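Local coordinates for protein Lysine/ornithine decarboxylase (Selenomonas ruminantium, PDB 5GJO) that decarboxylates L-lysine and L-ornithine with similar efficiency, using pyridoxal 5'-phosphate as cofactor, to give cadaverine and putrescine, at residues M51-P55 with G351-V356; T213-G219 with T251-P257; G321-D325 with F361-Y365. The protein carries 2 engineered substitutions. One frame throughout, in Å; residues are numbered along the deposited sequence.

Contact 1. Residues M51-P55 with G351-V356. With PLP (pyridoxal-5'-phosphate), chain H.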
# COMPACT_ATOMS: atom_id res chain seq x y z
N MET A 51 -13.89 2.88 11.32
CA MET A 51 -14.00 2.11 10.11
C MET A 51 -12.78 2.08 9.25
O MET A 51 -12.67 1.18 8.44
CB MET A 51 -15.25 2.55 9.27
CG MET A 51 -15.17 3.99 8.86
SD MET A 51 -16.65 4.43 7.87
CE MET A 51 -16.31 3.59 6.37
N LYS A 52 -11.79 2.92 9.56
CA LYS A 52 -10.49 2.89 8.91
C LYS A 52 -9.86 1.49 9.06
O LYS A 52 -9.11 1.05 8.22
CB LYS A 52 -9.54 3.93 9.54
CG LYS A 52 -9.51 3.87 11.06
CD LYS A 52 -8.62 4.92 11.72
CE LYS A 52 -8.96 6.34 11.28
NZ LYS A 52 -10.23 6.85 11.84
N ALA A 53 -10.11 0.82 10.17
CA ALA A 53 -9.59 -0.54 10.35
C ALA A 53 -10.15 -1.57 9.36
O ALA A 53 -9.46 -2.47 8.95
CB ALA A 53 -9.84 -1.03 11.76
N ASN A 54 -11.45 -1.50 9.12
CA ASN A 54 -12.11 -2.41 8.22
C ASN A 54 -13.47 -1.90 7.76
O ASN A 54 -14.41 -1.93 8.50
CB ASN A 54 -12.24 -3.80 8.82
CG ASN A 54 -12.76 -4.81 7.83
OD1 ASN A 54 -13.66 -4.52 7.07
ND2 ASN A 54 -12.19 -5.99 7.85
N PRO A 55 -13.58 -1.46 6.52
CA PRO A 55 -14.84 -0.86 6.06
C PRO A 55 -15.76 -1.80 5.29
O PRO A 55 -16.52 -1.32 4.49
CB PRO A 55 -14.37 0.28 5.16
CG PRO A 55 -13.15 -0.24 4.54
CD PRO A 55 -12.49 -1.15 5.57
N GLY A 351 -8.27 -9.22 10.32
CA GLY A 351 -9.35 -8.34 10.09
C GLY A 351 -9.05 -6.86 10.07
O GLY A 351 -9.93 -6.07 9.60
N SER A 352 -7.91 -6.43 10.58
CA SER A 352 -7.69 -4.99 10.78
C SER A 352 -6.39 -4.45 10.22
O SER A 352 -5.34 -5.04 10.42
CB SER A 352 -7.74 -4.62 12.25
OG SER A 352 -8.99 -4.98 12.77
N TYR A 353 -6.49 -3.34 9.48
CA TYR A 353 -5.28 -2.73 8.88
C TYR A 353 -4.51 -3.71 7.94
O TYR A 353 -3.30 -3.80 7.96
CB TYR A 353 -4.38 -2.07 9.90
CG TYR A 353 -5.15 -1.06 10.77
CD1 TYR A 353 -5.62 0.14 10.24
CD2 TYR A 353 -5.42 -1.33 12.08
CE1 TYR A 353 -6.29 1.01 11.04
CE2 TYR A 353 -6.11 -0.46 12.92
CZ TYR A 353 -6.59 0.73 12.37
OH TYR A 353 -7.29 1.66 13.14
N THR A 354 -5.30 -4.45 7.19
CA THR A 354 -4.78 -5.45 6.25
C THR A 354 -5.33 -5.09 4.88
O THR A 354 -4.60 -4.45 4.06
CB THR A 354 -5.20 -6.86 6.68
OG1 THR A 354 -6.61 -6.85 6.88
CG2 THR A 354 -4.43 -7.26 7.98
N SER A 355 -6.57 -5.45 4.60
CA SER A 355 -7.17 -5.20 3.31
C SER A 355 -7.25 -3.69 3.00
O SER A 355 -7.19 -3.28 1.79
CB SER A 355 -8.56 -5.83 3.14
OG SER A 355 -9.35 -5.30 4.18
N VAL A 356 -7.33 -2.86 4.04
CA VAL A 356 -7.40 -1.42 3.81
C VAL A 356 -6.16 -0.83 3.27
O VAL A 356 -6.22 0.27 2.74
CB VAL A 356 -7.84 -0.63 5.07
CG1 VAL A 356 -9.18 -1.05 5.44
CG2 VAL A 356 -6.92 -0.87 6.26
N1 PLP H . -9.99 6.69 16.17
C2 PLP H . -9.00 7.49 15.70
C2A PLP H . -9.19 8.98 15.68
C3 PLP H . -7.74 6.89 15.19
O3 PLP H . -6.73 7.67 14.71
C4 PLP H . -7.62 5.42 15.24
C4A PLP H . -6.40 4.73 14.76
O4A PLP H . -5.67 5.28 13.95
C5 PLP H . -8.77 4.66 15.78
C6 PLP H . -9.90 5.35 16.22
C5A PLP H . -8.72 3.15 15.86
O4P PLP H . -7.53 2.75 16.53
P PLP H . -7.32 1.21 16.97
O1P PLP H . -8.44 0.95 17.95
O2P PLP H . -5.94 1.19 17.59
O3P PLP H . -7.44 0.45 15.67
O HOH W 1 -8.46 -4.13 6.86
O HOH W 2 -11.73 -7.20 5.14
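In the two-domain architecture of fold-type III decarboxylases, a cofactor-binding (beta/alpha)8 barrel meets a beta domain, and this contact is one place where they join. Residues M51-P55 follow barrel strand 45-50; G351-V356 belong to a loop after strand 344-347 of the other sheet. Much of the arrangement depends on Y353. Its phi/psi fall in the left-handed helical region (58°, 40°), and Y353 N donates to A53 O at 3.1 Å. The m rotamer then brings the ring against A53, so that A53 CA makes a CH-pi contact with one face, 3.9 Å from the centroid of the Y353 ring, while A53 CB approaches Y353 CZ at 3.7 Å. The hydroxyl reaches beyond the interface: Y353 OH donates to the phosphate oxygen O3P of PLP at 2.8 Å.

K52, the lysine expected by similarity to hold the cofactor covalently, is bent (chi1, chi3 and chi4 all p). K52 CG lies 3.8 Å from Y353 OH and K52 CD 3.7 Å from PLP C4, but K52 NZ forms a salt bridge with D71 and stays 5.3 Å from the aldehyde carbon C4A of PLP, so no Schiff base is present. On the far side, N54 (t) splits its amide: OD1 bonds to T56, and ND2 to G351 O at 2.9 Å. Water 1 links A53 O to the amides of T354 and V356. V356, in the m rotamer and also packed against F361 of the second subunit, closes the apolar edge by bringing CG1 to 3.3 Å from P55 CD.

Contact 2. Residues T213-G219 with T251-P257. With PLP (pyridoxal-5'-phosphate), chain H.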
# COMPACT_ATOMS: atom_id res chain seq x y z
N THR A 213 -19.31 18.48 28.14
CA THR A 213 -20.32 17.44 28.33
C THR A 213 -19.85 16.00 27.87
O THR A 213 -20.47 15.01 28.28
CB THR A 213 -21.57 17.78 27.49
OG1 THR A 213 -21.28 17.98 26.14
CG2 THR A 213 -22.26 19.11 27.98
N ASP A 214 -18.89 15.95 26.95
CA ASP A 214 -18.48 14.72 26.26
C ASP A 214 -16.99 14.44 26.32
O ASP A 214 -16.20 15.33 26.15
CB ASP A 214 -18.85 14.83 24.80
CG ASP A 214 -20.34 14.66 24.56
OD1 ASP A 214 -21.09 15.49 25.05
OD2 ASP A 214 -20.73 13.72 23.88
N LEU A 215 -16.64 13.17 26.51
CA LEU A 215 -15.25 12.77 26.58
C LEU A 215 -15.11 11.53 25.62
O LEU A 215 -15.93 10.64 25.67
CB LEU A 215 -14.95 12.35 27.96
CG LEU A 215 -13.64 11.70 28.27
CD1 LEU A 215 -12.52 12.74 28.06
CD2 LEU A 215 -13.63 11.11 29.70
N ASP A 216 -14.15 11.58 24.71
CA ASP A 216 -13.91 10.46 23.76
C ASP A 216 -12.49 9.93 24.08
O ASP A 216 -11.50 10.62 23.90
CB ASP A 216 -14.04 10.98 22.35
CG ASP A 216 -13.98 9.90 21.28
OD1 ASP A 216 -13.09 9.06 21.37
OD2 ASP A 216 -14.76 9.96 20.28
N ILE A 217 -12.43 8.69 24.54
CA ILE A 217 -11.24 8.03 24.93
C ILE A 217 -10.43 7.34 23.81
O ILE A 217 -9.43 6.71 24.13
CB ILE A 217 -11.53 6.99 26.03
CG1 ILE A 217 -12.30 5.77 25.54
CG2 ILE A 217 -12.27 7.65 27.18
CD1 ILE A 217 -12.14 4.62 26.48
N GLY A 218 -10.87 7.47 22.58
CA GLY A 218 -10.15 6.91 21.42
C GLY A 218 -10.19 5.40 21.39
O GLY A 218 -11.11 4.78 21.97
N GLY A 219 -9.25 4.79 20.64
CA GLY A 219 -9.23 3.34 20.50
C GLY A 219 -8.04 2.75 21.17
O GLY A 219 -7.64 3.19 22.27
N THR A 251 -20.75 12.58 32.70
CA THR A 251 -20.32 13.00 31.39
C THR A 251 -20.70 11.87 30.37
O THR A 251 -20.73 10.76 30.79
CB THR A 251 -18.81 13.20 31.48
OG1 THR A 251 -18.53 14.37 32.29
CG2 THR A 251 -18.20 13.44 30.15
N ALA A 252 -21.05 12.24 29.16
CA ALA A 252 -21.27 11.33 28.00
C ALA A 252 -19.91 10.91 27.49
O ALA A 252 -19.16 11.74 26.99
CB ALA A 252 -22.07 11.94 26.88
N VAL A 253 -19.58 9.65 27.71
CA VAL A 253 -18.27 9.10 27.32
C VAL A 253 -18.36 8.15 26.16
O VAL A 253 -19.36 7.42 26.00
CB VAL A 253 -17.56 8.42 28.53
CG1 VAL A 253 -16.14 7.99 28.17
CG2 VAL A 253 -17.56 9.36 29.76
N TRP A 254 -17.33 8.20 25.33
CA TRP A 254 -17.32 7.51 24.07
C TRP A 254 -15.96 6.92 23.76
O TRP A 254 -14.92 7.29 24.34
CB TRP A 254 -17.65 8.46 22.91
CG TRP A 254 -18.83 9.25 23.16
CD1 TRP A 254 -18.89 10.48 23.78
CD2 TRP A 254 -20.19 8.85 22.90
NE1 TRP A 254 -20.24 10.88 23.88
CE2 TRP A 254 -21.04 9.90 23.38
CE3 TRP A 254 -20.78 7.71 22.34
CZ2 TRP A 254 -22.41 9.84 23.26
CZ3 TRP A 254 -22.21 7.67 22.21
CH2 TRP A 254 -22.98 8.72 22.65
N THR A 255 -15.98 5.91 22.88
CA THR A 255 -14.73 5.27 22.45
C THR A 255 -14.74 5.08 20.96
O THR A 255 -15.79 4.95 20.36
CB THR A 255 -14.51 3.94 23.26
OG1 THR A 255 -13.24 3.34 22.88
CG2 THR A 255 -15.70 2.96 23.05
N GLU A 256 -13.57 4.97 20.37
CA GLU A 256 -13.35 4.88 18.95
C GLU A 256 -12.52 3.62 18.61
O GLU A 256 -11.46 3.72 17.98
CB GLU A 256 -12.66 6.15 18.36
CG GLU A 256 -13.47 7.42 18.54
CD GLU A 256 -12.84 8.68 17.93
OE1 GLU A 256 -11.89 8.49 17.14
OE2 GLU A 256 -13.33 9.84 18.24
N PRO A 257 -12.97 2.43 18.99
CA PRO A 257 -12.22 1.23 18.63
C PRO A 257 -12.22 1.00 17.11
O PRO A 257 -13.29 1.07 16.45
CB PRO A 257 -13.00 0.10 19.32
CG PRO A 257 -14.43 0.65 19.27
CD PRO A 257 -14.16 2.06 19.76
N1 PLP H . -9.99 6.69 16.17
C2 PLP H . -9.00 7.49 15.70
C2A PLP H . -9.19 8.98 15.68
C3 PLP H . -7.74 6.89 15.19
O3 PLP H . -6.73 7.67 14.71
C4 PLP H . -7.62 5.42 15.24
C4A PLP H . -6.40 4.73 14.76
O4A PLP H . -5.67 5.28 13.95
C5 PLP H . -8.77 4.66 15.78
C6 PLP H . -9.90 5.35 16.22
C5A PLP H . -8.72 3.15 15.86
O4P PLP H . -7.53 2.75 16.53
P PLP H . -7.32 1.21 16.97
O1P PLP H . -8.44 0.95 17.95
O2P PLP H . -5.94 1.19 17.59
O3P PLP H . -7.44 0.45 15.67
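Neighbouring parallel strands of a (beta/alpha)8 barrel illustrate how such a sheet ends in a binding site; here strands 214-216 and 252-255 form a beta-alpha-beta unit through helix 233-247. T213 O starts the register by accepting A252 N at 3.0 Å. D214 OD2 takes the indole NE1 of W254 (2.9 Å) and also a salt bridge from R113. L215 then bonds both ways, its N to A252 O (2.9 Å) and its O from W254 N (2.8 Å). D216 OD1 accepts G218 N (3.0 Å), an Asx turn, while D216 OD2 lies 2.5 Å from E256 OE2, so one acid probably carries a proton. E256 OE1 sits 2.8 Å from the pyridine N1 of PLP. Beyond the strand, I217 N returns to W254 O (2.9 Å). G218 O accepts both E256 N (2.9 Å) and T255 OG1 (2.7 Å). G219 has no room for a CB, which would strike E256 O and the phosphate; its CA passes 3.6 Å from PLP O1P.

Contact 3. Residues G321-D325 with F361-Y365. With PLP (pyridoxal-5'-phosphate), chain O.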
# COMPACT_ATOMS: atom_id res chain seq x y z
N GLY A 321 5.33 -13.62 -1.37
CA GLY A 321 4.13 -13.27 -2.10
C GLY A 321 4.34 -13.38 -3.61
O GLY A 321 5.39 -13.78 -4.09
N PRO A 322 3.31 -13.01 -4.38
CA PRO A 322 3.27 -13.29 -5.80
C PRO A 322 3.87 -12.20 -6.69
O PRO A 322 3.89 -12.36 -7.92
CB PRO A 322 1.76 -13.39 -6.09
CG PRO A 322 1.16 -12.39 -5.11
CD PRO A 322 1.99 -12.64 -3.84
N SER A 323 4.27 -11.10 -6.13
CA SER A 323 4.81 -10.00 -6.93
C SER A 323 6.23 -10.26 -7.40
O SER A 323 6.90 -11.24 -7.00
CB SER A 323 4.76 -8.69 -6.23
OG SER A 323 5.74 -8.60 -5.24
N CYS A 324 6.66 -9.43 -8.34
CA CYS A 324 8.00 -9.47 -8.90
C CYS A 324 9.02 -8.69 -8.09
O CYS A 324 10.09 -8.39 -8.63
CB CYS A 324 7.95 -8.86 -10.31
SG CYS A 324 7.02 -10.03 -11.40
N ASP A 325 8.70 -8.29 -6.87
CA ASP A 325 9.55 -7.43 -6.03
C ASP A 325 10.22 -8.29 -4.95
O ASP A 325 9.59 -9.12 -4.27
CB ASP A 325 8.68 -6.36 -5.43
CG ASP A 325 9.45 -5.25 -4.74
OD1 ASP A 325 10.53 -5.49 -4.11
OD2 ASP A 325 8.95 -4.12 -4.79
N PHE A 361 -0.71 -3.25 -7.01
CA PHE A 361 0.66 -3.40 -7.50
C PHE A 361 0.81 -4.60 -8.37
O PHE A 361 0.20 -5.64 -8.12
CB PHE A 361 1.62 -3.49 -6.30
CG PHE A 361 3.06 -3.25 -6.63
CD1 PHE A 361 3.51 -1.99 -6.78
CD2 PHE A 361 3.96 -4.30 -6.69
CE1 PHE A 361 4.91 -1.75 -7.02
CE2 PHE A 361 5.30 -4.09 -6.94
CZ PHE A 361 5.78 -2.83 -7.14
N ASN A 362 1.55 -4.46 -9.50
CA ASN A 362 1.70 -5.55 -10.47
C ASN A 362 0.38 -6.01 -11.15
O ASN A 362 0.39 -7.04 -11.85
CB ASN A 362 2.32 -6.81 -9.87
CG ASN A 362 3.86 -6.79 -9.68
OD1 ASN A 362 4.43 -7.87 -9.47
ND2 ASN A 362 4.52 -5.65 -9.72
N GLY A 363 -0.68 -5.22 -11.00
CA GLY A 363 -1.97 -5.47 -11.53
C GLY A 363 -2.77 -6.54 -10.84
O GLY A 363 -3.86 -6.92 -11.31
N PHE A 364 -2.29 -7.13 -9.76
CA PHE A 364 -3.14 -8.05 -9.05
C PHE A 364 -4.46 -7.46 -8.58
O PHE A 364 -4.54 -6.24 -8.31
CB PHE A 364 -2.36 -8.63 -7.84
CG PHE A 364 -1.22 -9.52 -8.27
CD1 PHE A 364 -1.47 -10.75 -8.88
CD2 PHE A 364 0.08 -9.11 -8.11
CE1 PHE A 364 -0.40 -11.57 -9.32
CE2 PHE A 364 1.11 -9.94 -8.56
CZ PHE A 364 0.90 -11.15 -9.08
N TYR A 365 -5.50 -8.30 -8.49
CA TYR A 365 -6.76 -7.82 -7.93
C TYR A 365 -6.70 -7.67 -6.43
O TYR A 365 -5.92 -8.41 -5.75
CB TYR A 365 -7.87 -8.80 -8.23
CG TYR A 365 -7.94 -9.06 -9.69
CD1 TYR A 365 -8.16 -8.00 -10.61
CD2 TYR A 365 -7.71 -10.34 -10.19
CE1 TYR A 365 -8.21 -8.25 -12.00
CE2 TYR A 365 -7.74 -10.60 -11.57
CZ TYR A 365 -8.01 -9.56 -12.46
OH TYR A 365 -8.05 -9.89 -13.81
N1 PLP O . 11.03 -6.91 -15.33
C2 PLP O . 10.77 -7.68 -14.25
C2A PLP O . 10.46 -9.14 -14.34
C3 PLP O . 10.79 -7.08 -12.91
O3 PLP O . 10.54 -7.81 -11.84
C4 PLP O . 11.08 -5.65 -12.76
C4A PLP O . 11.10 -5.05 -11.40
O4A PLP O . 10.57 -5.64 -10.46
C5 PLP O . 11.38 -4.93 -14.03
C6 PLP O . 11.34 -5.60 -15.23
C5A PLP O . 11.70 -3.46 -14.05
O4P PLP O . 12.67 -3.07 -13.12
P PLP O . 13.11 -1.59 -13.19
O1P PLP O . 11.90 -0.87 -12.86
O2P PLP O . 13.56 -1.35 -14.58
O3P PLP O . 14.12 -1.45 -12.16
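Two successive residues with positive phi, N362 (62°) and G363 (74°), make a type I' turn whose closing bond, F364 N to F361 O at 3.3 Å, is weak. For N362, a non-glycine residue in the left-handed region, the payoff lies in its side chain: OD1 accepts the backbone N of C324 at 2.9 Å, the one hydrogen bond between the segments. N362 OD1 also lies 3.3 Å from S323 CA. F364 lays a ring face on P322 CG and brings CZ to 3.8 Å from P322 CB; separately, the edge of the F361 ring meets S323 CB, while D325 OD2 bonds to Y291, whose ring stacks on F361. S323 OG bonds to D328 and weakly accepts D325 N at 3.4 Å.

The loop faces the second subunit. P322 O and S323 O receive bonds from N95 and K152 of the second subunit, and C324 CB comes within 3.2 Å of O3 on the PLP bound there. C324 is, by similarity, the proton donor shared between subunits. The N362 bond fixes the C324 backbone beside PLP, but the thiol points away from C4A, so proton donation would probably need another rotamer.

In the fold
The principle at work is an active site assembled from distant pieces of two chains. Contacts 1 and 2 approach one PLP at different atoms, contact 1 at O3P and the C4 end of the ring, contact 2 at N1 and O1P; their centres are 21 Å apart, yet their nearest atoms are only about 5 Å apart. Contact 3 lies about 20 Å from contact 1 and 40 Å from contact 2, centre to centre, and serves the other subunit's cofactor. Dimerisation brings the partner's contact 3 alongside: F361 of the second subunit packs on Y353 and V356 of contact 1, and its N362 on K52, so contact 3 of each chain completes the pocket that contacts 1 and 2 of its partner begin.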